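Local coordinates for protein succinate--CoA ligase subunit alpha (Campylobacter jejuni, PDB 6MEL) that forms the alpha subunit of a two-chain ligase of the succinate--CoA ligase family, pairing a Rossmann-type CoA-binding domain with a CoA-ligase domain, at residues A[10-15]-A[34-39]; A[93-98]-A[117-122]; A[104-109]-A[181-186]; A[208-213]-A[248-253]. All blocks are in the same frame, centred on the assembly; numbering follows the deposited sequence.

In the fold
The four contacts run from one sheet of the chain to the loops at the strand ends of the other. Contact 1 and contact 2 pair parallel strands of the same Rossmann-type sheet, their centres about 14 Å apart. Contact 3 sets the helix that connects the strands of contact 2 against a loop following a strand of the second sheet. Its centre lies about 9 Å from that of contact 2, and the two meet directly: I119 O and L186 N are 2.8 Å apart, a probable hydrogen bond. Contact 4 joins the end of strand 203-209 and the turn after it to the loop 248-253; it touches contact 3 where A248 packs on D181 and P182. Contacts 1 and 4 are farthest apart, centres about 32 Å.

Contact 1: A[10-15]-A[34-39]; sequences KVIVQG and NIVGGI
I12 reaches across to V36, G37 and I39, and it shows how the parallel strands 10-14 and 34-39 fit together. Its CB lies 3.7 Å from G37 O. From there CG2 approaches V36 CG2 at 4.1 Å. CG1 takes the crowded position between the backbone N and the carbonyl carbon (chi1 52°), and chi2 of 170° extends CD1 beyond it to meet I39 CD1 at 3.8 Å. I12 is set obliquely to both partners. On the other face of the sheet V13 CG2 touches I35 CD1 at 4.0 Å, next to V11.

The backbone bonds show where the pairing shifts. V36 N donates to V11 O at 2.9 Å, V13 N to G37 O at 3.0 Å and I39 N to V13 O at 2.8 Å, while G15 N makes a weak bond to I39 O. V11 pairs with I35 but V13 with G38, so two steps on one strand match three on the other: a beta bulge at V36. Past it, G38 brings a bare CA to within 3.1 Å of V13 O. The short strand axes are inclined by 21°.

The strands belong to a beta-alpha-beta crossover of the Rossmann type, with helix 19-31 between them packing C28 and M29 on I35; helix 57-64 meets I12, Q14, V36 and I39 from the other side. Strand 68-71 pairs with 10-14 on the side away from 34-39, and S69 OG bonds Q14 OE1. Strand 51-54 borders 34-39, with P52 bonding G38.

Contact 2: A[93-98]-A[117-122]; sequences AVVITE and MKIIGP
A93, V95 and I120 carry the backbone bonds that join strand 93-95 to strand 118-120 in parallel. A93 N donates to K118 O at 2.9 Å, in the plane of that carbonyl, and A93 O receives I120 N at the same length. V95 N then bonds I120 O at 2.7 Å, nearly along the C=O axis and almost straight at the hydrogen (171°). CA-H...O contacts supplement them: I119 CA shares A93 O with I120 N, and beyond the last bond P122 CA lies 3.3 Å from V95 O.

This ladder closes the beta-alpha-beta unit formed by strand 92-95, helix 102-115 and strand 118-120, at the border of the Rossmann-type sheet within this chain. The pairing stops where the chain turns through G121 into the cis peptide bond before P122.

Apolar contacts occupy both faces. A93 CB meets M117 CE at 3.8 Å, the methionine chain being extended as far as SD and bent at chi3 (81°), which places CE beside the alanine. On this same face V95 CG2 approaches I119 CG2. V95 CG1, anti to its backbone N (chi1 -177°), lies alongside the proline ring and touches P122 CB at 3.7 Å; P122 CB is equally close to T97 O. Across the sheet, V94 CG2 faces I120 CD1 at 4.2 Å. M105 and A112 of helix 102-115 pack on I119, whereas L70 of strand 68-71 adjoins V94.

Contact 3: A[104-109]-A[181-186]; sequences DMMFAK and DPIIGL
I183 and K109 carry a helix-to-loop contact between the two halves of the fold. Helix 102-115, the connection of a beta-alpha-beta unit of the Rossmann-type sheet, meets the loop that leads from strand 172-177 of the second sheet to helix 188-197. Helix side chains meet both the side chain of I183 and the loop's backbone carbonyls, and the contact buries 262 Å² counting both segments.

The apolar part centres on I183, whose two branches diverge over one side of the helix. CD1, extended by chi2 of 175°, reaches M106 CB at 3.6 Å and is just as near to M106 CA, which sets it against the helix surface itself. CG2 points instead to the preceding residue, 4.1 Å from M105 CG; the two side chains run alongside in opposite senses. M105 CG also approaches I183 O at 3.7 Å.

Beyond this, M105 continues to I119 and P122, joining the contact to strand 118-120 and the turn after it. The other protein chain of the assembly is close by: an aromatic side chain of that chain packs on I183, and an acidic side chain of that chain pairs with K109 NZ in a salt bridge.

K109 makes the polar link to the loop. Its chain is extended from CG outward, CD lying 4.2 Å from I183 CG2. At its tip, NZ donates to I184 O at 2.7 Å, in the plane of the carbonyl and with a C=O...N angle of 158°.

Contact 4: A[208-213]-A[248-253]; sequences GEIGGS and AGAIVG
I210 turns CG1 between its backbone N and carbonyl carbon (chi1 53°), and chi2 of 159° then carries CD1 over the peptide of A250, 3.4 Å from A250 O. E209 has the same kind of first torsion (chi1 62°) and an extended chain, which brings OE2 to 3.6 Å from A250 CB. Both side chains therefore converge on A250 CB, which lies 3.9 Å from I210 CG1.

The second branch of I210 has another partner. CG2 meets V252 CG2 at 3.5 Å, a close approach in which the two side chains cross at about a right angle.

Although no hydrogen bond links the segments, their backbones lie close. A250 is the centre of an inverse gamma turn, closed by a weak I251 N to G249 O bond. G211, with no side chain, brings its CA close to two carbonyls, in CA-H...O contacts to G249 O at 3.5 Å and to I251 O at 3.2 Å.

Outside partners hold the polar groups: H247 ND1 bonds E209 OE2, and a basic side chain of the other protein chain bonds G249 O. The contact lies at the end of strand 203-209 of the second sheet, which runs beside strand 230-235, and I210 still bonds the backbone of A235. Helix 214-225 begins just past S213, and from helix 259-268 K262 NZ reaches the carbonyls of E209 and G211.

Contact 1: A[10-15]-A[34-39]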
loop_
_atom_site.group_PDB
_atom_site.type_symbol
_atom_site.label_atom_id
_atom_site.label_comp_id
_atom_site.label_asym_id
_atom_site.label_seq_id
_atom_site.Cartn_x
_atom_site.Cartn_y
_atom_site.Cartn_z
ATOM N N LYS A 10 28.686 -8.419 10.247
ATOM C CA LYS A 10 28.184 -9.772 10.410
ATOM C C LYS A 10 26.662 -9.792 10.315
ATOM O O LYS A 10 25.997 -9.037 11.035
ATOM C CB LYS A 10 28.594 -10.309 11.774
ATOM C CG LYS A 10 30.103 -10.316 11.993
ATOM C CD LYS A 10 30.578 -11.424 12.903
ATOM C CE LYS A 10 31.438 -10.922 14.033
ATOM N NZ LYS A 10 30.575 -10.232 15.021
ATOM N N VAL A 11 26.149 -10.717 9.495
ATOM C CA VAL A 11 24.747 -10.789 9.164
ATOM C C VAL A 11 24.239 -12.206 9.407
ATOM O O VAL A 11 24.844 -13.137 8.905
ATOM C CB VAL A 11 24.522 -10.436 7.682
ATOM C CG1 VAL A 11 23.055 -10.616 7.283
ATOM C CG2 VAL A 11 25.031 -9.036 7.347
ATOM N N ILE A 12 23.080 -12.330 10.074
ATOM C CA ILE A 12 22.318 -13.550 10.108
ATOM C C ILE A 12 21.087 -13.389 9.230
ATOM O O ILE A 12 20.559 -12.271 9.049
ATOM C CB ILE A 12 21.918 -13.938 11.534
ATOM C CG1 ILE A 12 21.232 -12.781 12.246
ATOM C CG2 ILE A 12 23.122 -14.434 12.305
ATOM C CD1 ILE A 12 20.606 -13.188 13.556
ATOM N N VAL A 13 20.589 -14.520 8.744
ATOM C CA VAL A 13 19.414 -14.530 7.876
ATOM C C VAL A 13 18.285 -15.235 8.628
ATOM O O VAL A 13 18.416 -16.375 9.024
ATOM C CB VAL A 13 19.738 -15.239 6.553
ATOM C CG1 VAL A 13 18.541 -15.279 5.639
ATOM C CG2 VAL A 13 20.950 -14.628 5.854
ATOM N N GLN A 14 17.156 -14.546 8.809
ATOM C CA GLN A 14 15.960 -15.188 9.345
ATOM C C GLN A 14 15.175 -15.712 8.134
ATOM O O GLN A 14 14.981 -14.995 7.139
ATOM C CB GLN A 14 15.190 -14.233 10.254
ATOM C CG GLN A 14 15.912 -13.886 11.551
ATOM C CD GLN A 14 15.286 -12.746 12.309
ATOM O OE1 GLN A 14 15.877 -11.673 12.434
ATOM N NE2 GLN A 14 14.084 -12.981 12.828
ATOM N N GLY A 15 14.777 -16.988 8.200
ATOM C CA GLY A 15 14.173 -17.689 7.061
ATOM C C GLY A 15 15.233 -18.201 6.082
ATOM O O GLY A 15 14.997 -18.316 4.883
ATOM N N ASN A 34 29.279 -10.671 4.672
ATOM C CA ASN A 34 29.706 -11.584 5.744
ATOM C C ASN A 34 28.486 -12.241 6.418
ATOM O O ASN A 34 28.163 -11.951 7.565
ATOM C CB ASN A 34 30.547 -10.833 6.790
ATOM C CG ASN A 34 31.248 -11.761 7.775
ATOM O OD1 ASN A 34 31.330 -12.948 7.529
ATOM N ND2 ASN A 34 31.699 -11.256 8.919
ATOM N N ILE A 35 27.813 -13.153 5.724
ATOM C CA ILE A 35 26.766 -13.889 6.346
ATOM C C ILE A 35 27.379 -14.968 7.236
ATOM O O ILE A 35 28.071 -15.849 6.730
ATOM C CB ILE A 35 25.805 -14.450 5.290
ATOM C CG1 ILE A 35 25.036 -13.300 4.613
ATOM C CG2 ILE A 35 24.867 -15.458 5.924
ATOM C CD1 ILE A 35 24.066 -13.702 3.545
ATOM N N VAL A 36 27.035 -14.966 8.534
ATOM C CA VAL A 36 27.705 -15.864 9.470
ATOM C C VAL A 36 26.780 -16.998 9.881
ATOM O O VAL A 36 27.207 -17.845 10.626
ATOM C CB VAL A 36 28.223 -15.135 10.722
ATOM C CG1 VAL A 36 29.363 -14.205 10.385
ATOM C CG2 VAL A 36 27.101 -14.388 11.427
ATOM N N GLY A 37 25.531 -17.002 9.418
ATOM C CA GLY A 37 24.559 -17.973 9.941
ATOM C C GLY A 37 23.126 -17.599 9.626
ATOM O O GLY A 37 22.813 -16.546 9.042
ATOM N N GLY A 38 22.215 -18.460 10.013
ATOM C CA GLY A 38 20.810 -18.160 9.797
ATOM C C GLY A 38 19.917 -18.954 10.714
ATOM O O GLY A 38 20.401 -19.888 11.400
ATOM N N ILE A 39 18.619 -18.626 10.659
ATOM C CA ILE A 39 17.622 -19.169 11.525
ATOM C C ILE A 39 16.613 -19.942 10.665
ATOM O O ILE A 39 16.121 -19.446 9.677
ATOM C CB ILE A 39 16.975 -18.060 12.393
ATOM C CG1 ILE A 39 17.963 -17.430 13.383
ATOM C CG2 ILE A 39 15.845 -18.622 13.241
ATOM C CD1 ILE A 39 19.004 -16.608 12.839
#

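Contact 2: A[93-98]-A[117-122]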
loop_
_atom_site.group_PDB
_atom_site.type_symbol
_atom_site.label_atom_id
_atom_site.label_comp_id
_atom_site.label_asym_id
_atom_site.label_seq_id
_atom_site.Cartn_x
_atom_site.Cartn_y
_atom_site.Cartn_z
ATOM N N ALA A 93 17.618 -4.623 11.468
ATOM C CA ALA A 93 16.901 -5.687 10.794
ATOM C C ALA A 93 16.414 -5.175 9.448
ATOM O O ALA A 93 15.679 -4.183 9.386
ATOM C CB ALA A 93 15.737 -6.155 11.636
ATOM N N VAL A 94 16.824 -5.876 8.394
ATOM C CA VAL A 94 16.458 -5.569 7.057
ATOM C C VAL A 94 15.344 -6.528 6.640
ATOM O O VAL A 94 15.549 -7.744 6.574
ATOM C CB VAL A 94 17.689 -5.675 6.135
ATOM C CG1 VAL A 94 17.329 -5.333 4.713
ATOM C CG2 VAL A 94 18.840 -4.809 6.612
ATOM N N VAL A 95 14.156 -5.998 6.352
ATOM C CA VAL A 95 12.987 -6.866 6.172
ATOM C C VAL A 95 12.506 -6.749 4.715
ATOM O O VAL A 95 11.967 -5.727 4.337
ATOM C CB VAL A 95 11.847 -6.509 7.153
ATOM C CG1 VAL A 95 10.677 -7.458 7.003
ATOM C CG2 VAL A 95 12.314 -6.443 8.595
ATOM N N ILE A 96 12.631 -7.827 3.954
ATOM C CA ILE A 96 12.344 -7.826 2.532
ATOM C C ILE A 96 10.853 -7.989 2.250
ATOM O O ILE A 96 10.334 -7.313 1.352
ATOM C CB ILE A 96 13.142 -8.936 1.825
ATOM C CG1 ILE A 96 14.649 -8.785 2.069
ATOM C CG2 ILE A 96 12.801 -8.991 0.346
ATOM C CD1 ILE A 96 15.214 -7.415 1.748
ATOM N N THR A 97 10.198 -8.885 2.995
ATOM C CA THR A 97 8.903 -9.468 2.658
ATOM C C THR A 97 7.815 -8.388 2.528
ATOM O O THR A 97 7.771 -7.413 3.292
ATOM C CB THR A 97 8.500 -10.453 3.761
ATOM O OG1 THR A 97 9.625 -11.327 3.917
ATOM C CG2 THR A 97 7.231 -11.227 3.480
ATOM N N GLU A 98 6.967 -8.581 1.516
ATOM C CA GLU A 98 5.787 -7.774 1.241
ATOM C C GLU A 98 4.548 -8.442 1.883
ATOM O O GLU A 98 4.563 -9.622 2.176
ATOM C CB GLU A 98 5.592 -7.640 -0.279
ATOM C CG GLU A 98 4.472 -6.650 -0.664
ATOM C CD GLU A 98 4.472 -6.140 -2.118
ATOM O OE1 GLU A 98 4.986 -6.923 -2.954
ATOM O OE2 GLU A 98 3.978 -4.950 -2.404
ATOM N N MET A 117 16.477 -1.240 18.269
ATOM C CA MET A 117 16.741 -1.881 16.975
ATOM C C MET A 117 16.169 -0.997 15.868
ATOM O O MET A 117 15.019 -0.633 15.904
ATOM C CB MET A 117 16.085 -3.263 16.850
ATOM C CG MET A 117 16.478 -4.007 15.598
ATOM S SD MET A 117 15.832 -5.698 15.580
ATOM C CE MET A 117 14.177 -5.292 15.025
ATOM N N LYS A 118 16.975 -0.703 14.847
ATOM C CA LYS A 118 16.472 -0.026 13.672
ATOM C C LYS A 118 15.994 -1.049 12.663
ATOM O O LYS A 118 16.515 -2.172 12.601
ATOM C CB LYS A 118 17.599 0.807 13.073
ATOM C CG LYS A 118 18.228 1.832 14.015
ATOM C CD LYS A 118 19.629 2.151 13.449
ATOM C CE LYS A 118 20.089 3.579 13.599
ATOM N NZ LYS A 118 20.871 3.737 14.840
ATOM N N ILE A 119 15.041 -0.639 11.840
ATOM C CA ILE A 119 14.482 -1.483 10.788
ATOM C C ILE A 119 14.675 -0.793 9.440
ATOM O O ILE A 119 14.551 0.436 9.320
ATOM C CB ILE A 119 12.984 -1.719 11.066
ATOM C CG1 ILE A 119 12.723 -2.517 12.341
ATOM C CG2 ILE A 119 12.294 -2.352 9.867
ATOM C CD1 ILE A 119 11.344 -2.288 12.920
ATOM N N ILE A 120 14.947 -1.600 8.420
ATOM C CA ILE A 120 14.862 -1.206 7.023
ATOM C C ILE A 120 13.812 -2.096 6.380
ATOM O O ILE A 120 13.945 -3.297 6.354
ATOM C CB ILE A 120 16.222 -1.327 6.315
ATOM C CG1 ILE A 120 17.229 -0.330 6.899
ATOM C CG2 ILE A 120 16.092 -1.190 4.817
ATOM C CD1 ILE A 120 18.661 -0.566 6.448
ATOM N N GLY A 121 12.747 -1.463 5.914
ATOM C CA GLY A 121 11.609 -2.158 5.332
ATOM C C GLY A 121 10.389 -1.990 6.230
ATOM O O GLY A 121 10.310 -1.030 7.016
ATOM N N PRO A 122 9.365 -2.848 6.132
ATOM C CA PRO A 122 9.347 -4.016 5.279
ATOM C C PRO A 122 8.990 -3.672 3.837
ATOM O O PRO A 122 8.899 -2.499 3.500
ATOM C CB PRO A 122 8.263 -4.879 5.943
ATOM C CG PRO A 122 7.265 -3.876 6.453
ATOM C CD PRO A 122 8.116 -2.711 6.919
#

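Contact 3: A[104-109]-A[181-186]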
loop_
_atom_site.group_PDB
_atom_site.type_symbol
_atom_site.label_atom_id
_atom_site.label_comp_id
_atom_site.label_asym_id
_atom_site.label_seq_id
_atom_site.Cartn_x
_atom_site.Cartn_y
_atom_site.Cartn_z
ATOM N N ASP A 104 0.678 -5.669 12.548
ATOM C CA ASP A 104 1.829 -6.455 13.060
ATOM C C ASP A 104 3.079 -5.583 13.022
ATOM O O ASP A 104 3.906 -5.606 13.929
ATOM C CB ASP A 104 2.081 -7.746 12.278
ATOM C CG ASP A 104 1.031 -8.825 12.429
ATOM O OD1 ASP A 104 0.124 -8.690 13.301
ATOM O OD2 ASP A 104 1.136 -9.817 11.666
ATOM N N MET A 105 3.205 -4.799 11.961
ATOM C CA MET A 105 4.332 -3.929 11.822
ATOM C C MET A 105 4.269 -2.796 12.852
ATOM O O MET A 105 5.286 -2.379 13.410
ATOM C CB MET A 105 4.366 -3.372 10.396
ATOM C CG MET A 105 5.660 -2.812 10.028
ATOM S SD MET A 105 7.015 -4.035 10.263
ATOM C CE MET A 105 7.979 -2.655 10.810
ATOM N N MET A 106 3.057 -2.298 13.123
ATOM C CA MET A 106 2.881 -1.245 14.097
ATOM C C MET A 106 3.444 -1.697 15.463
ATOM O O MET A 106 4.222 -0.980 16.102
ATOM C CB MET A 106 1.398 -0.883 14.239
ATOM C CG MET A 106 1.128 0.386 15.053
ATOM S SD MET A 106 -0.655 0.830 15.076
ATOM C CE MET A 106 -1.339 -0.682 15.721
ATOM N N PHE A 107 2.995 -2.852 15.943
ATOM C CA PHE A 107 3.431 -3.388 17.238
ATOM C C PHE A 107 4.916 -3.786 17.211
ATOM O O PHE A 107 5.651 -3.491 18.162
ATOM C CB PHE A 107 2.575 -4.576 17.677
ATOM C CG PHE A 107 1.254 -4.166 18.277
ATOM C CD1 PHE A 107 1.214 -3.536 19.516
ATOM C CD2 PHE A 107 0.065 -4.392 17.602
ATOM C CE1 PHE A 107 0.006 -3.121 20.053
ATOM C CE2 PHE A 107 -1.148 -4.003 18.160
ATOM C CZ PHE A 107 -1.176 -3.400 19.402
ATOM N N ALA A 108 5.382 -4.369 16.108
ATOM C CA ALA A 108 6.785 -4.816 16.050
ATOM C C ALA A 108 7.733 -3.612 16.066
ATOM O O ALA A 108 8.754 -3.650 16.736
ATOM C CB ALA A 108 7.048 -5.700 14.867
ATOM N N LYS A 109 7.379 -2.536 15.375
ATOM C CA LYS A 109 8.187 -1.346 15.399
ATOM C C LYS A 109 8.245 -0.702 16.797
ATOM O O LYS A 109 9.294 -0.211 17.177
ATOM C CB LYS A 109 7.726 -0.306 14.375
ATOM C CG LYS A 109 8.647 0.911 14.334
ATOM C CD LYS A 109 8.560 1.699 13.087
ATOM C CE LYS A 109 9.406 2.944 13.078
ATOM N NZ LYS A 109 8.865 3.874 12.089
ATOM N N ASP A 181 5.492 0.099 2.332
ATOM C CA ASP A 181 4.365 -0.119 3.242
ATOM C C ASP A 181 4.031 1.176 3.990
ATOM O O ASP A 181 4.790 2.155 4.002
ATOM C CB ASP A 181 4.668 -1.269 4.202
ATOM C CG ASP A 181 4.511 -2.643 3.576
ATOM O OD1 ASP A 181 4.128 -2.714 2.392
ATOM O OD2 ASP A 181 4.742 -3.651 4.307
ATOM N N PRO A 182 2.847 1.249 4.611
ATOM C CA PRO A 182 2.430 2.453 5.310
ATOM C C PRO A 182 3.237 2.728 6.582
ATOM O O PRO A 182 3.448 3.880 6.937
ATOM C CB PRO A 182 0.952 2.198 5.674
ATOM C CG PRO A 182 0.545 0.902 4.990
ATOM C CD PRO A 182 1.821 0.201 4.616
ATOM N N ILE A 183 3.669 1.664 7.248
ATOM C CA ILE A 183 4.654 1.794 8.344
ATOM C C ILE A 183 5.971 1.129 7.914
ATOM O O ILE A 183 5.973 -0.055 7.579
ATOM C CB ILE A 183 4.128 1.147 9.625
ATOM C CG1 ILE A 183 2.796 1.727 10.095
ATOM C CG2 ILE A 183 5.179 1.183 10.723
ATOM C CD1 ILE A 183 2.244 0.979 11.315
ATOM N N ILE A 184 7.063 1.894 7.973
ATOM C CA ILE A 184 8.376 1.441 7.652
ATOM C C ILE A 184 9.296 1.880 8.779
ATOM O O ILE A 184 8.849 2.447 9.763
ATOM C CB ILE A 184 8.825 1.992 6.282
ATOM C CG1 ILE A 184 8.732 3.517 6.216
ATOM C CG2 ILE A 184 8.043 1.339 5.136
ATOM C CD1 ILE A 184 9.463 4.110 5.040
ATOM N N GLY A 185 10.579 1.562 8.645
ATOM C CA GLY A 185 11.544 1.868 9.663
ATOM C C GLY A 185 12.291 3.148 9.359
ATOM O O GLY A 185 11.679 4.229 9.248
ATOM N N LEU A 186 13.614 3.039 9.253
ATOM C CA LEU A 186 14.430 4.172 8.880
ATOM C C LEU A 186 13.903 4.764 7.559
ATOM O O LEU A 186 13.541 4.038 6.611
ATOM C CB LEU A 186 15.883 3.728 8.699
ATOM C CG LEU A 186 16.613 3.213 9.932
ATOM C CD1 LEU A 186 17.994 2.714 9.555
ATOM C CD2 LEU A 186 16.716 4.270 11.013
#

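Contact 4: A[208-213]-A[248-253]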
loop_
_atom_site.group_PDB
_atom_site.type_symbol
_atom_site.label_atom_id
_atom_site.label_comp_id
_atom_site.label_asym_id
_atom_site.label_seq_id
_atom_site.Cartn_x
_atom_site.Cartn_y
_atom_site.Cartn_z
ATOM N N GLY A 208 10.726 8.807 -3.864
ATOM C CA GLY A 208 9.543 8.639 -3.081
ATOM C C GLY A 208 8.381 8.253 -3.947
ATOM O O GLY A 208 8.557 7.992 -5.148
ATOM N N GLU A 209 7.207 8.225 -3.319
ATOM C CA GLU A 209 5.970 7.995 -4.002
ATOM C C GLU A 209 4.799 8.534 -3.179
ATOM O O GLU A 209 4.969 8.970 -2.045
ATOM C CB GLU A 209 5.815 6.520 -4.374
ATOM C CG GLU A 209 5.780 5.555 -3.223
ATOM C CD GLU A 209 5.988 4.085 -3.599
ATOM O OE1 GLU A 209 6.888 3.802 -4.396
ATOM O OE2 GLU A 209 5.238 3.223 -3.063
ATOM N N ILE A 210 3.626 8.519 -3.807
ATOM C CA ILE A 210 2.372 8.891 -3.203
ATOM C C ILE A 210 2.190 8.148 -1.881
ATOM O O ILE A 210 2.636 7.009 -1.712
ATOM C CB ILE A 210 1.203 8.601 -4.146
ATOM C CG1 ILE A 210 1.218 7.157 -4.641
ATOM C CG2 ILE A 210 1.185 9.579 -5.306
ATOM C CD1 ILE A 210 -0.162 6.710 -5.145
ATOM N N GLY A 211 1.475 8.814 -0.960
ATOM C CA GLY A 211 1.004 8.183 0.294
ATOM C C GLY A 211 1.798 8.681 1.484
ATOM O O GLY A 211 3.048 8.673 1.467
ATOM N N GLY A 212 1.065 9.068 2.536
ATOM C CA GLY A 212 1.618 9.746 3.704
ATOM C C GLY A 212 2.395 10.989 3.291
ATOM O O GLY A 212 2.314 11.468 2.128
ATOM N N SER A 213 3.178 11.516 4.219
ATOM C CA SER A 213 3.772 12.859 4.007
ATOM C C SER A 213 5.237 12.884 4.437
ATOM O O SER A 213 5.774 13.945 4.727
ATOM C CB SER A 213 2.945 13.918 4.740
ATOM O OG SER A 213 2.916 13.612 6.121
ATOM N N ALA A 248 1.128 -1.305 -0.733
ATOM C CA ALA A 248 0.114 -0.975 0.298
ATOM C C ALA A 248 0.199 0.511 0.691
ATOM O O ALA A 248 -0.775 1.099 0.984
ATOM C CB ALA A 248 0.314 -1.867 1.494
ATOM N N GLY A 249 1.398 1.105 0.703
ATOM C CA GLY A 249 1.539 2.477 1.120
ATOM C C GLY A 249 1.207 3.490 0.035
ATOM O O GLY A 249 1.101 4.692 0.308
ATOM N N ALA A 250 1.027 3.034 -1.207
ATOM C CA ALA A 250 0.954 3.958 -2.324
ATOM C C ALA A 250 -0.501 4.289 -2.635
ATOM O O ALA A 250 -1.059 3.802 -3.618
ATOM C CB ALA A 250 1.660 3.400 -3.536
ATOM N N ILE A 251 -1.069 5.181 -1.832
ATOM C CA ILE A 251 -2.458 5.556 -1.964
ATOM C C ILE A 251 -2.594 7.011 -1.510
ATOM O O ILE A 251 -2.047 7.394 -0.485
ATOM C CB ILE A 251 -3.381 4.580 -1.210
ATOM C CG1 ILE A 251 -4.836 5.043 -1.315
ATOM C CG2 ILE A 251 -2.969 4.394 0.243
ATOM C CD1 ILE A 251 -5.841 3.940 -1.005
ATOM N N VAL A 252 -3.219 7.829 -2.350
ATOM C CA VAL A 252 -3.449 9.238 -2.048
ATOM C C VAL A 252 -4.805 9.357 -1.338
ATOM O O VAL A 252 -5.852 9.199 -1.974
ATOM C CB VAL A 252 -3.417 10.088 -3.325
ATOM C CG1 VAL A 252 -3.702 11.554 -3.028
ATOM C CG2 VAL A 252 -2.100 9.982 -4.073
ATOM N N GLY A 253 -4.767 9.567 -0.019
ATOM C CA GLY A 253 -5.975 9.775 0.821
ATOM C C GLY A 253 -6.359 11.245 0.946
ATOM O O GLY A 253 -7.507 11.553 0.995
#